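PDB 6Z34: CymD from Pseudomonas putida, which forms an outer-membrane channel of the FadL family through which monoaromatic hydrocarbons are taken up for biodegradation, by lateral diffusion. Local coordinates for residues A[182-187]-A[323-328]; A[246-251]-A[272-277]; A[101-106]-A[134-139]; A[25-30]-A[84-89]; A[336-341]-A[356-361]. All coordinates share one frame; numbering follows the deposited sequence.

Contact 1: A[182-187]-A[323-328]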
# COMPACT_ATOMS: atom_id res chain seq x y z
N GLY A 182 -18.83 -26.77 3.21
CA GLY A 182 -19.55 -26.01 2.21
C GLY A 182 -18.74 -24.82 1.75
O GLY A 182 -19.27 -23.71 1.65
N GLN A 183 -17.45 -25.02 1.48
CA GLN A 183 -16.63 -23.93 0.98
C GLN A 183 -16.09 -24.13 -0.43
O GLN A 183 -15.71 -23.15 -1.08
CB GLN A 183 -15.45 -23.65 1.94
CG GLN A 183 -15.78 -23.93 3.42
CD GLN A 183 -14.67 -23.52 4.36
OE1 GLN A 183 -13.87 -24.34 4.78
NE2 GLN A 183 -14.57 -22.22 4.64
N VAL A 184 -15.99 -25.37 -0.91
CA VAL A 184 -15.67 -25.65 -2.30
C VAL A 184 -16.94 -26.06 -3.03
O VAL A 184 -17.76 -26.81 -2.50
CB VAL A 184 -14.61 -26.75 -2.44
CG1 VAL A 184 -14.07 -26.79 -3.86
CG2 VAL A 184 -13.52 -26.52 -1.45
N SER A 185 -17.08 -25.59 -4.26
CA SER A 185 -18.20 -26.01 -5.09
C SER A 185 -17.72 -26.11 -6.53
O SER A 185 -16.55 -25.83 -6.84
CB SER A 185 -19.37 -25.03 -4.95
OG SER A 185 -19.62 -24.73 -3.59
N GLY A 186 -18.62 -26.51 -7.40
CA GLY A 186 -18.30 -26.45 -8.81
C GLY A 186 -18.14 -27.85 -9.39
O GLY A 186 -17.64 -28.77 -8.73
N SER A 187 -18.57 -28.00 -10.65
CA SER A 187 -18.57 -29.29 -11.34
C SER A 187 -17.17 -29.86 -11.53
O SER A 187 -17.05 -31.04 -11.89
CB SER A 187 -19.24 -29.14 -12.70
OG SER A 187 -18.82 -27.95 -13.36
N ASP A 323 -16.55 -25.87 -16.99
CA ASP A 323 -16.59 -26.49 -15.67
C ASP A 323 -15.86 -25.60 -14.68
O ASP A 323 -14.73 -25.18 -14.93
CB ASP A 323 -15.96 -27.88 -15.70
CG ASP A 323 -16.91 -28.95 -16.25
OD1 ASP A 323 -17.47 -28.76 -17.35
OD2 ASP A 323 -17.08 -29.98 -15.57
N THR A 324 -16.49 -25.33 -13.54
CA THR A 324 -15.97 -24.37 -12.58
C THR A 324 -15.61 -25.05 -11.27
O THR A 324 -16.03 -26.16 -10.96
CB THR A 324 -16.98 -23.25 -12.30
OG1 THR A 324 -18.11 -23.78 -11.58
CG2 THR A 324 -17.46 -22.64 -13.60
N ILE A 325 -14.79 -24.34 -10.50
CA ILE A 325 -14.48 -24.68 -9.13
C ILE A 325 -14.57 -23.39 -8.33
O ILE A 325 -13.99 -22.38 -8.73
CB ILE A 325 -13.10 -25.35 -8.98
CG1 ILE A 325 -12.87 -25.77 -7.54
CG2 ILE A 325 -11.97 -24.47 -9.50
CD1 ILE A 325 -13.47 -27.09 -7.25
N ASN A 326 -15.33 -23.41 -7.24
CA ASN A 326 -15.60 -22.21 -6.47
C ASN A 326 -15.03 -22.37 -5.07
O ASN A 326 -14.94 -23.48 -4.54
CB ASN A 326 -17.09 -21.93 -6.39
CG ASN A 326 -17.67 -21.53 -7.73
OD1 ASN A 326 -17.12 -20.68 -8.42
ND2 ASN A 326 -18.77 -22.17 -8.11
N LEU A 327 -14.67 -21.26 -4.47
CA LEU A 327 -13.85 -21.32 -3.28
C LEU A 327 -14.02 -20.05 -2.47
O LEU A 327 -13.85 -18.95 -3.01
CB LEU A 327 -12.39 -21.52 -3.69
CG LEU A 327 -11.41 -21.92 -2.62
CD1 LEU A 327 -11.31 -20.92 -1.57
CD2 LEU A 327 -11.85 -23.24 -2.04
N LYS A 328 -14.36 -20.19 -1.19
CA LYS A 328 -14.37 -19.09 -0.24
C LYS A 328 -13.16 -19.25 0.69
O LYS A 328 -12.75 -20.38 0.99
CB LYS A 328 -15.67 -19.03 0.56
CG LYS A 328 -15.60 -19.84 1.89
CD LYS A 328 -16.94 -20.22 2.55
CE LYS A 328 -16.95 -20.02 4.05
NZ LYS A 328 -18.09 -20.82 4.59

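Contact 2: A[246-251]-A[272-277]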
# COMPACT_ATOMS: atom_id res chain seq x y z
N VAL A 246 -12.30 -1.96 -4.84
CA VAL A 246 -11.55 -2.37 -6.03
C VAL A 246 -12.42 -3.12 -7.04
O VAL A 246 -12.12 -3.09 -8.24
CB VAL A 246 -10.32 -3.24 -5.70
CG1 VAL A 246 -9.54 -2.68 -4.51
CG2 VAL A 246 -10.70 -4.64 -5.50
N GLY A 247 -13.49 -3.77 -6.62
CA GLY A 247 -14.33 -4.49 -7.56
C GLY A 247 -13.69 -5.78 -8.09
O GLY A 247 -12.55 -6.12 -7.79
N ASP A 248 -14.47 -6.48 -8.91
CA ASP A 248 -14.14 -7.86 -9.30
C ASP A 248 -12.84 -7.92 -10.11
O ASP A 248 -12.77 -7.40 -11.23
CB ASP A 248 -15.28 -8.46 -10.11
CG ASP A 248 -16.58 -8.54 -9.33
OD1 ASP A 248 -16.53 -8.62 -8.08
OD2 ASP A 248 -17.65 -8.53 -9.97
N LEU A 249 -11.84 -8.60 -9.57
CA LEU A 249 -10.58 -8.85 -10.28
C LEU A 249 -10.73 -10.08 -11.18
O LEU A 249 -11.04 -11.18 -10.69
CB LEU A 249 -9.43 -9.03 -9.29
CG LEU A 249 -9.12 -7.82 -8.40
CD1 LEU A 249 -9.96 -7.79 -7.15
CD2 LEU A 249 -7.64 -7.75 -8.05
N SER A 250 -10.50 -9.91 -12.48
CA SER A 250 -10.65 -10.99 -13.44
C SER A 250 -9.36 -11.16 -14.25
O SER A 250 -8.53 -10.25 -14.34
CB SER A 250 -11.84 -10.78 -14.39
OG SER A 250 -11.83 -9.48 -14.94
N GLY A 251 -9.22 -12.35 -14.83
CA GLY A 251 -8.01 -12.71 -15.55
C GLY A 251 -7.96 -14.22 -15.79
O GLY A 251 -8.98 -14.89 -15.83
N LYS A 272 -11.64 -15.31 -11.35
CA LYS A 272 -12.26 -14.09 -10.85
C LYS A 272 -12.10 -14.06 -9.33
O LYS A 272 -12.44 -15.03 -8.65
CB LYS A 272 -13.74 -14.04 -11.25
CG LYS A 272 -14.54 -12.99 -10.54
CD LYS A 272 -16.01 -13.36 -10.48
CE LYS A 272 -16.77 -12.44 -9.54
NZ LYS A 272 -16.74 -12.96 -8.15
N LEU A 273 -11.55 -12.97 -8.81
CA LEU A 273 -11.59 -12.71 -7.37
C LEU A 273 -12.72 -11.73 -7.11
O LEU A 273 -12.98 -10.83 -7.93
CB LEU A 273 -10.28 -12.14 -6.84
CG LEU A 273 -9.10 -13.11 -6.85
CD1 LEU A 273 -8.10 -12.69 -5.81
CD2 LEU A 273 -9.58 -14.54 -6.64
N HIS A 274 -13.41 -11.89 -5.98
CA HIS A 274 -14.66 -11.17 -5.83
C HIS A 274 -14.54 -9.93 -4.96
O HIS A 274 -14.40 -8.81 -5.47
CB HIS A 274 -15.73 -12.10 -5.27
CG HIS A 274 -17.13 -11.56 -5.41
ND1 HIS A 274 -18.24 -12.38 -5.43
CD2 HIS A 274 -17.59 -10.30 -5.54
CE1 HIS A 274 -19.32 -11.64 -5.56
NE2 HIS A 274 -18.96 -10.37 -5.63
N ASN A 275 -14.65 -10.11 -3.64
CA ASN A 275 -14.88 -9.02 -2.70
C ASN A 275 -13.56 -8.56 -2.10
O ASN A 275 -13.08 -9.11 -1.11
CB ASN A 275 -15.86 -9.43 -1.61
CG ASN A 275 -17.25 -9.74 -2.15
OD1 ASN A 275 -17.85 -8.92 -2.85
ND2 ASN A 275 -17.78 -10.90 -1.80
N PHE A 276 -12.99 -7.54 -2.71
CA PHE A 276 -11.96 -6.74 -2.09
C PHE A 276 -12.53 -5.39 -1.71
O PHE A 276 -13.43 -4.85 -2.37
CB PHE A 276 -10.76 -6.54 -3.00
CG PHE A 276 -9.65 -7.49 -2.74
CD1 PHE A 276 -8.35 -7.02 -2.59
CD2 PHE A 276 -9.89 -8.84 -2.67
CE1 PHE A 276 -7.30 -7.90 -2.36
CE2 PHE A 276 -8.86 -9.73 -2.43
CZ PHE A 276 -7.56 -9.26 -2.28
N GLU A 277 -12.01 -4.85 -0.63
CA GLU A 277 -12.36 -3.52 -0.18
C GLU A 277 -11.25 -3.15 0.78
O GLU A 277 -11.32 -3.50 1.96
CB GLU A 277 -13.74 -3.48 0.48
CG GLU A 277 -14.16 -2.10 1.01
CD GLU A 277 -15.62 -2.04 1.41
OE1 GLU A 277 -16.07 -2.97 2.12
OE2 GLU A 277 -16.32 -1.07 1.04

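Contact 3: A[101-106]-A[134-139]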
# COMPACT_ATOMS: atom_id res chain seq x y z
N PHE A 101 0.98 6.64 -7.89
CA PHE A 101 1.69 6.08 -6.75
C PHE A 101 1.50 4.56 -6.78
O PHE A 101 0.37 4.08 -6.72
CB PHE A 101 1.18 6.66 -5.44
CG PHE A 101 1.44 8.12 -5.29
CD1 PHE A 101 0.60 9.06 -5.88
CD2 PHE A 101 2.53 8.57 -4.56
CE1 PHE A 101 0.86 10.42 -5.74
CE2 PHE A 101 2.78 9.95 -4.42
CZ PHE A 101 1.95 10.86 -5.02
N ALA A 102 2.60 3.84 -6.87
CA ALA A 102 2.58 2.40 -7.04
C ALA A 102 3.11 1.74 -5.78
O ALA A 102 3.98 2.29 -5.09
CB ALA A 102 3.42 1.97 -8.25
N SER A 103 2.56 0.57 -5.47
CA SER A 103 3.10 -0.28 -4.42
C SER A 103 3.19 -1.70 -4.95
O SER A 103 2.34 -2.15 -5.72
CB SER A 103 2.25 -0.22 -3.14
OG SER A 103 1.04 -0.93 -3.27
N ASP A 104 4.25 -2.40 -4.52
CA ASP A 104 4.62 -3.72 -4.99
C ASP A 104 5.12 -4.51 -3.79
O ASP A 104 5.83 -3.98 -2.94
CB ASP A 104 5.73 -3.63 -6.05
CG ASP A 104 5.70 -4.78 -7.05
OD1 ASP A 104 4.97 -5.77 -6.83
OD2 ASP A 104 6.45 -4.69 -8.06
N GLY A 105 4.75 -5.79 -3.73
CA GLY A 105 5.22 -6.66 -2.66
C GLY A 105 4.49 -7.98 -2.73
O GLY A 105 3.52 -8.15 -3.47
N VAL A 106 4.98 -8.93 -1.92
CA VAL A 106 4.50 -10.31 -1.96
C VAL A 106 4.21 -10.79 -0.54
O VAL A 106 4.93 -10.45 0.40
CB VAL A 106 5.52 -11.24 -2.65
CG1 VAL A 106 6.81 -11.31 -1.86
CG2 VAL A 106 4.93 -12.62 -2.82
N LEU A 134 0.84 -8.41 -4.76
CA LEU A 134 -0.19 -7.39 -4.89
C LEU A 134 0.45 -6.14 -5.47
O LEU A 134 1.41 -5.60 -4.90
CB LEU A 134 -0.83 -7.10 -3.53
CG LEU A 134 -1.72 -5.87 -3.37
CD1 LEU A 134 -2.95 -6.01 -4.26
CD2 LEU A 134 -2.12 -5.70 -1.91
N ILE A 135 -0.06 -5.69 -6.59
CA ILE A 135 0.32 -4.43 -7.20
C ILE A 135 -0.86 -3.49 -7.07
O ILE A 135 -1.97 -3.84 -7.52
CB ILE A 135 0.72 -4.61 -8.67
CG1 ILE A 135 1.92 -5.56 -8.79
CG2 ILE A 135 1.01 -3.26 -9.33
CD1 ILE A 135 2.12 -6.10 -10.18
N VAL A 136 -0.65 -2.32 -6.47
CA VAL A 136 -1.67 -1.28 -6.41
C VAL A 136 -1.09 0.01 -6.97
O VAL A 136 -0.09 0.53 -6.46
CB VAL A 136 -2.20 -1.07 -4.98
CG1 VAL A 136 -3.26 0.06 -4.95
CG2 VAL A 136 -2.76 -2.39 -4.41
N LEU A 137 -1.71 0.51 -8.03
CA LEU A 137 -1.37 1.80 -8.60
C LEU A 137 -2.51 2.76 -8.27
O LEU A 137 -3.65 2.54 -8.70
CB LEU A 137 -1.18 1.70 -10.12
CG LEU A 137 -0.90 3.05 -10.78
CD1 LEU A 137 0.48 3.57 -10.39
CD2 LEU A 137 -1.06 2.95 -12.28
N ARG A 138 -2.21 3.81 -7.51
CA ARG A 138 -3.21 4.79 -7.12
C ARG A 138 -2.96 6.10 -7.87
O ARG A 138 -1.83 6.61 -7.90
CB ARG A 138 -3.23 4.98 -5.60
CG ARG A 138 -3.19 3.64 -4.86
CD ARG A 138 -3.42 3.74 -3.34
NE ARG A 138 -4.76 4.22 -3.06
CZ ARG A 138 -5.68 3.58 -2.36
NH1 ARG A 138 -5.42 2.38 -1.82
NH2 ARG A 138 -6.88 4.15 -2.21
N ILE A 139 -4.00 6.60 -8.51
CA ILE A 139 -3.88 7.80 -9.33
C ILE A 139 -4.77 8.86 -8.71
O ILE A 139 -5.97 8.92 -9.04
CB ILE A 139 -4.27 7.53 -10.80
CG1 ILE A 139 -3.43 6.39 -11.37
CG2 ILE A 139 -4.13 8.82 -11.63
CD1 ILE A 139 -3.85 5.97 -12.79

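Contact 4: A[25-30]-A[84-89]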
# COMPACT_ATOMS: atom_id res chain seq x y z
N ILE A 25 4.96 17.06 3.81
CA ILE A 25 5.76 15.97 3.28
C ILE A 25 5.93 16.17 1.77
O ILE A 25 6.46 15.29 1.07
CB ILE A 25 5.15 14.59 3.59
CG1 ILE A 25 3.75 14.43 3.01
CG2 ILE A 25 5.16 14.30 5.09
CD1 ILE A 25 3.35 12.92 2.82
N GLY A 26 5.47 17.32 1.27
CA GLY A 26 5.57 17.62 -0.14
C GLY A 26 4.37 17.10 -0.92
O GLY A 26 3.27 16.90 -0.39
N ALA A 27 4.60 16.85 -2.22
CA ALA A 27 3.52 16.42 -3.10
C ALA A 27 2.88 15.11 -2.66
O ALA A 27 1.71 14.87 -2.97
CB ALA A 27 4.04 16.24 -4.52
N GLN A 28 3.63 14.25 -1.96
CA GLN A 28 3.06 13.01 -1.46
C GLN A 28 1.88 13.23 -0.52
O GLN A 28 1.15 12.27 -0.24
CB GLN A 28 4.14 12.18 -0.78
CG GLN A 28 5.18 11.67 -1.77
CD GLN A 28 6.28 12.68 -2.03
OE1 GLN A 28 6.14 13.87 -1.72
NE2 GLN A 28 7.38 12.21 -2.60
N GLY A 29 1.66 14.47 -0.05
CA GLY A 29 0.48 14.74 0.76
C GLY A 29 -0.81 14.34 0.07
O GLY A 29 -1.79 13.99 0.73
N MET A 30 -0.82 14.37 -1.26
CA MET A 30 -1.89 13.80 -2.08
C MET A 30 -2.34 12.43 -1.57
O MET A 30 -3.53 12.07 -1.66
CB MET A 30 -1.39 13.64 -3.53
CG MET A 30 -1.77 14.77 -4.44
SD MET A 30 -1.25 14.64 -6.16
CE MET A 30 0.47 14.24 -6.02
N GLU A 84 6.87 6.64 -8.20
CA GLU A 84 5.90 7.66 -7.84
C GLU A 84 6.11 8.89 -8.71
O GLU A 84 7.23 9.38 -8.83
CB GLU A 84 5.98 8.07 -6.36
CG GLU A 84 6.17 6.92 -5.38
CD GLU A 84 6.24 7.40 -3.94
OE1 GLU A 84 5.41 6.96 -3.12
OE2 GLU A 84 7.12 8.23 -3.63
N LEU A 85 5.02 9.38 -9.29
CA LEU A 85 4.98 10.55 -10.15
C LEU A 85 4.03 11.57 -9.55
O LEU A 85 2.93 11.21 -9.14
CB LEU A 85 4.46 10.18 -11.56
CG LEU A 85 5.17 9.00 -12.20
CD1 LEU A 85 4.60 8.70 -13.57
CD2 LEU A 85 6.62 9.36 -12.28
N SER A 86 4.42 12.86 -9.56
CA SER A 86 3.49 13.88 -9.09
C SER A 86 3.66 15.19 -9.83
O SER A 86 4.76 15.61 -10.18
CB SER A 86 3.64 14.15 -7.57
OG SER A 86 4.99 14.27 -7.17
N LEU A 87 2.51 15.84 -10.03
CA LEU A 87 2.41 17.19 -10.59
C LEU A 87 1.48 17.96 -9.66
O LEU A 87 0.31 17.59 -9.52
CB LEU A 87 1.85 17.16 -12.02
CG LEU A 87 1.71 18.57 -12.60
CD1 LEU A 87 3.06 19.24 -12.48
CD2 LEU A 87 1.22 18.58 -14.06
N VAL A 88 1.98 19.03 -9.05
CA VAL A 88 1.19 19.85 -8.14
C VAL A 88 1.27 21.31 -8.57
O VAL A 88 2.37 21.85 -8.75
CB VAL A 88 1.68 19.68 -6.68
CG1 VAL A 88 0.99 20.69 -5.76
CG2 VAL A 88 1.42 18.26 -6.19
N TRP A 89 0.12 21.95 -8.71
CA TRP A 89 0.02 23.39 -8.92
C TRP A 89 -0.41 24.07 -7.62
O TRP A 89 -1.40 23.65 -6.98
CB TRP A 89 -0.96 23.68 -10.05
CG TRP A 89 -1.22 25.11 -10.29
CD1 TRP A 89 -0.53 25.94 -11.14
CD2 TRP A 89 -2.26 25.92 -9.71
NE1 TRP A 89 -1.07 27.20 -11.11
CE2 TRP A 89 -2.13 27.22 -10.24
CE3 TRP A 89 -3.29 25.66 -8.80
CZ2 TRP A 89 -2.97 28.27 -9.87
CZ3 TRP A 89 -4.14 26.72 -8.44
CH2 TRP A 89 -3.97 28.00 -8.97

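Contact 5: A[336-341]-A[356-361]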
# COMPACT_ATOMS: atom_id res chain seq x y z
N THR A 336 -5.76 -2.22 13.18
CA THR A 336 -4.34 -1.99 13.41
C THR A 336 -4.15 -0.56 13.88
O THR A 336 -4.80 0.36 13.38
CB THR A 336 -3.52 -2.24 12.14
OG1 THR A 336 -3.77 -3.58 11.68
CG2 THR A 336 -2.04 -2.12 12.43
N ASN A 337 -3.29 -0.39 14.89
CA ASN A 337 -2.81 0.93 15.29
C ASN A 337 -1.38 1.10 14.80
O ASN A 337 -0.59 0.15 14.80
CB ASN A 337 -2.82 1.12 16.81
CG ASN A 337 -4.20 1.07 17.38
OD1 ASN A 337 -4.89 2.08 17.43
ND2 ASN A 337 -4.60 -0.09 17.86
N VAL A 338 -1.07 2.31 14.37
CA VAL A 338 0.29 2.67 14.00
C VAL A 338 0.64 3.97 14.69
O VAL A 338 -0.18 4.90 14.73
CB VAL A 338 0.47 2.78 12.48
CG1 VAL A 338 1.91 3.12 12.16
CG2 VAL A 338 0.06 1.48 11.80
N TYR A 339 1.84 4.03 15.24
CA TYR A 339 2.39 5.23 15.83
C TYR A 339 3.65 5.59 15.07
O TYR A 339 4.52 4.74 14.89
CB TYR A 339 2.71 5.03 17.31
CG TYR A 339 1.55 4.54 18.13
CD1 TYR A 339 0.66 5.43 18.72
CD2 TYR A 339 1.37 3.17 18.36
CE1 TYR A 339 -0.40 4.98 19.49
CE2 TYR A 339 0.32 2.71 19.13
CZ TYR A 339 -0.56 3.62 19.69
OH TYR A 339 -1.61 3.16 20.45
N SER A 340 3.74 6.86 14.64
CA SER A 340 4.87 7.38 13.87
C SER A 340 5.48 8.59 14.58
O SER A 340 4.77 9.53 14.94
CB SER A 340 4.44 7.79 12.45
OG SER A 340 4.00 6.68 11.68
N LEU A 341 6.81 8.59 14.71
CA LEU A 341 7.54 9.64 15.39
C LEU A 341 8.82 9.92 14.62
O LEU A 341 9.63 9.01 14.44
CB LEU A 341 7.87 9.22 16.83
CG LEU A 341 8.78 10.11 17.70
CD1 LEU A 341 8.25 11.55 17.84
CD2 LEU A 341 9.00 9.47 19.09
N GLY A 356 13.42 8.68 12.26
CA GLY A 356 12.08 8.33 12.70
C GLY A 356 11.98 6.94 13.26
O GLY A 356 12.85 6.08 13.04
N VAL A 357 10.89 6.71 13.99
CA VAL A 357 10.55 5.41 14.55
C VAL A 357 9.11 5.10 14.19
O VAL A 357 8.23 5.97 14.24
CB VAL A 357 10.74 5.38 16.08
CG1 VAL A 357 10.35 4.02 16.63
CG2 VAL A 357 12.16 5.68 16.44
N HIS A 358 8.85 3.84 13.85
CA HIS A 358 7.55 3.39 13.41
C HIS A 358 7.16 2.15 14.21
O HIS A 358 7.99 1.25 14.39
CB HIS A 358 7.61 3.13 11.91
CG HIS A 358 6.35 2.58 11.34
ND1 HIS A 358 6.14 1.23 11.15
CD2 HIS A 358 5.23 3.20 10.91
CE1 HIS A 358 4.95 1.04 10.63
NE2 HIS A 358 4.37 2.22 10.46
N TYR A 359 5.92 2.10 14.70
CA TYR A 359 5.45 0.98 15.52
C TYR A 359 4.01 0.66 15.15
O TYR A 359 3.11 1.49 15.36
CB TYR A 359 5.56 1.30 17.01
CG TYR A 359 5.02 0.22 17.95
CD1 TYR A 359 3.66 0.14 18.25
CD2 TYR A 359 5.88 -0.69 18.55
CE1 TYR A 359 3.17 -0.83 19.10
CE2 TYR A 359 5.39 -1.66 19.41
CZ TYR A 359 4.05 -1.72 19.68
OH TYR A 359 3.58 -2.69 20.53
N ALA A 360 3.80 -0.54 14.63
CA ALA A 360 2.48 -1.01 14.21
C ALA A 360 2.10 -2.24 15.02
O ALA A 360 2.93 -3.12 15.27
CB ALA A 360 2.47 -1.34 12.72
N GLN A 361 0.85 -2.30 15.45
CA GLN A 361 0.39 -3.37 16.32
C GLN A 361 -1.12 -3.50 16.19
O GLN A 361 -1.82 -2.51 15.94
CB GLN A 361 0.78 -3.10 17.78
CG GLN A 361 0.17 -4.04 18.79
CD GLN A 361 0.69 -5.44 18.63
OE1 GLN A 361 0.22 -6.21 17.78
NE2 GLN A 361 1.68 -5.79 19.43

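Contact 1: A[182-187]-A[323-328]
Lys-328 lays its aliphatic chain obliquely across Gln-183, with CD 3.8 Å from Gln-183 CB and CG equally near. An alanine in place of Lys-328 would remove this chain beyond CB and would probably lose the cover over Gln-183 CB and CG, letting that side chain turn more freely. The two backbones run antiparallel, 163° between end-to-end directions. In hydrogen bonds, Asn-326 N reaches Ser-185 O at 2.7 Å and Ser-185 N reaches Asn-326 O at 3.0 Å, each donor above the carbonyl plane. Lys-328 N adds a longer one, 3.3 Å to Gln-183 O. Val-184 CG1, anti to the backbone N (chi1 -167°), presses on Ile-325 CD1 at 3.5 Å, a tight approach, while its CG2 meets Leu-327 CD2 at 3.7 Å. Gly-186 passes so close to Thr-324 O that a CB there would clash. At the far end Ser-187 OG makes a weak hydrogen bond of 3.5 Å to Asp-323 OD2. Leu-178 of helix 172-180 and Met-189 of helix 188-193 also touch Val-184. Main-chain bonds centred on Ser-185 and Asn-326 thus carry the pairing, and a small apolar patch round Val-184 and a weak hydroxyl-carboxylate bond add to it.

Contact 2: A[246-251]-A[272-277]
Leu-273 N donates to Leu-249 O at 2.6 Å, in the plane of the carbonyl and with an N-H...O angle of 153°. The return bond, from Leu-249 N to Leu-273 O, is weak, bent to 130° at the hydrogen. The pairing is therefore uneven just where both strands give way to loop. Charged groups gather on the Asp-248 side. Asp-248 and Lys-272 carry opposite charges that probably attract, though OD1 of the former and NZ of the latter are 4.3 Å apart, beyond a salt bridge. The carboxylate of Asp-248 also lies beside the His-274 ring, pointing the same way, its plane turned 82° from the ring and its OD1 3.2 Å from His-274 CD2. That ring has a neighbour over each face: Lys-272 CE stands 4.2 Å above one, offset toward the rim, and Asn-275 ND2 lies 3.7 Å over the centre of the opposite one. On the other side of the pair the packing is apolar, with Leu-249 CB 4.0 Å from Leu-273 CB. Leu-249 CD1 reaches toward Phe-276 CB, and Val-215 and Thr-162 of strands 198-229 and 151-171 border the same leucine. Hairpin 234-259/265-273 thus separates its chemistry by face: leucines sit on the buried side, while on the more exposed one Lys-272 is likely to offset part of the negative charge of Asp-248, and Glu-313 is hydrogen-bonded to His-274 ND1.

Contact 3: A[101-106]-A[134-139]
Segments 101-106 and 134-139 run antiparallel, their axes 4.6 Å apart at closest and 169° between directions, and five backbone hydrogen bonds join them. Phe-101 and Arg-138 bond both ways: the amide of Arg-138 meets Phe-101 O at 2.7 Å in an almost straight line (177°), and Phe-101 N returns to Arg-138 O at 2.8 Å. Ser-103 and Val-136 repeat this two-way pairing, and Leu-134 N adds a bond to Gly-105 O. Side chains alternate between the faces. On the buried one, Ser-103 OG lies between its backbone N and carbonyl carbon (chi1 75°), which brings it alongside Val-136 CB at 3.7 Å. Phe-101 swings its ring away from the partner strand, yet the ring edge at CD1 stays 4.0 Å from Arg-138 O, near the ring plane. Arg-138 also leads away from the pair; its NH2 forms a salt bridge to Asp-158 on the adjacent strand 151-171 and a hydrogen bond to Thr-244 of strand 234-259. The other face is partly exposed. Here Ala-102 CB meets Leu-137 CD1 at 4.0 Å, and Asp-104 lies side by side with Ile-135, its OD1 3.6 Å from Ile-135 CG1. The charge of Asp-104 is matched by Arg-133, one residue before the second segment. The small residues Ala-102, Ser-103 and Gly-105 bring few side-chain contacts, so cohesion comes mainly from the backbone bonds, as in a barrel wall, while the guanidinium of buried Arg-138 has its counter-charge on the next strand and is likely to stay protonated.

Contact 4: A[25-30]-A[84-89]
Apolar contact comes first: Ala-27 CB lies 3.7 Å from Val-88 CG2, and Met-30 reaches the same strand with its terminal methyl. The chi3 of Met-30, -50°, bends CE back toward strand 80-91, where it sits 3.5 Å from Ser-86 CB and 4.1 Å from Val-88 CG2. The side chains of Met-30 and Val-88 run antiparallel past one another. The single branch CG2 of Val-88 meets both Ala-27 and Met-30.

Mixed contact is made by Ser-86, whose OG lies 3.4 Å from Ala-27 CB. The serine thus turns both its CB and its hydroxyl oxygen to the loop, and Ser-86 CB is within 3.7 Å of both Ala-27 CB and Met-30 CE.

Polar contact across the two segments is slight, with no hydrogen bond between them. The side chains of Gln-28 and Glu-84 cross at about a right angle, the flat end groups tilted 54° from each other. Within segment 25-30, the amide of Gly-29 bonds to Gly-26 O at 2.9 Å and that of Met-30 to Ala-27 O at 3.1 Å; this 3-10 turn sets Ala-27 and Met-30 toward the strand together.

The turn belongs to the stretch before the first long strand, 43-58, consistent with the N-terminal plug of FadL channels resting on the barrel's inner wall. Phe-101 of adjacent strand 94-107 packs on Met-30, Gln-28 and Glu-84, while Met-30 O is hydrogen-bonded to Ser-156 of strand 151-171. Strand 80-91 is itself paired on its two edges with 43-58 and 94-107.

Contact 5: A[336-341]-A[356-361]
His-358 and Val-338 meet on the buried face of this antiparallel pair. From its CB the histidine sends CG anti to the backbone N (chi1 177°), and CD2 and NE2 are the ring atoms nearest Val-338. CD2 is 3.5 Å from Val-338 CG1, and Ser-340 OG is 3.8 Å from the same CD2, at the ring edge, near the ring plane. Farther out, NE2 approaches Val-338 CG1 to 3.1 Å, a short approach that may partly reflect the model, and CE1 is still 4.0 Å from that methyl. An alanine in place of His-358 would take away the whole ring and would probably open a gap beside Val-338 CG1 and the hydroxyl of Ser-340. That hydroxyl is hydrogen-bonded to Gly-17 O in the N-terminal region. The second methyl of Val-338, CG2, packs on Ala-360 CB at 3.8 Å.

On the other face Tyr-339 and Tyr-359 lie side by side, pointing the same way. Tyr-359 CD1 comes to the edge of the Tyr-339 ring, 3.8 Å from its CD2, so the two are neighbours without a face-to-face stack.

Six backbone hydrogen bonds, two at each of three pairs, join Asn-337 with Gln-361, Tyr-339 with Tyr-359, and Leu-341 with Val-357; that from Val-357 N to Leu-341 O is 2.7 Å long. Small and polar side chains (Ala-360, Ser-340, His-358) with Val-338 occupy the buried face, and Tyr-339, Tyr-359, Leu-341 and Val-357 lie mostly toward the surface. With axes 171° apart in direction, this is a regular antiparallel beta-hairpin, characteristic of an outer-membrane barrel wall.

In the fold
Contacts 3 and 5 are wall pairings of adjacent antiparallel strands, densely bonded through the backbone, each with one buried face and one nearer the surface. Contact 2 also joins strands, but where a hairpin frays into loops; its backbone bonds are few, and an apolar face is set against a charged one. Contact 1 is again an antiparallel pairing, but short and superficial, with no buried residue, its centre about 30 Å from that of the chain. Contact 4 differs in kind: a loop turn meets a strand with no hydrogen bond between the two segments. It touches contact 3, where Phe-101 CZ lies 3.8 Å from Met-30 CE. Along the chain, contact 2 is nested within contact 1.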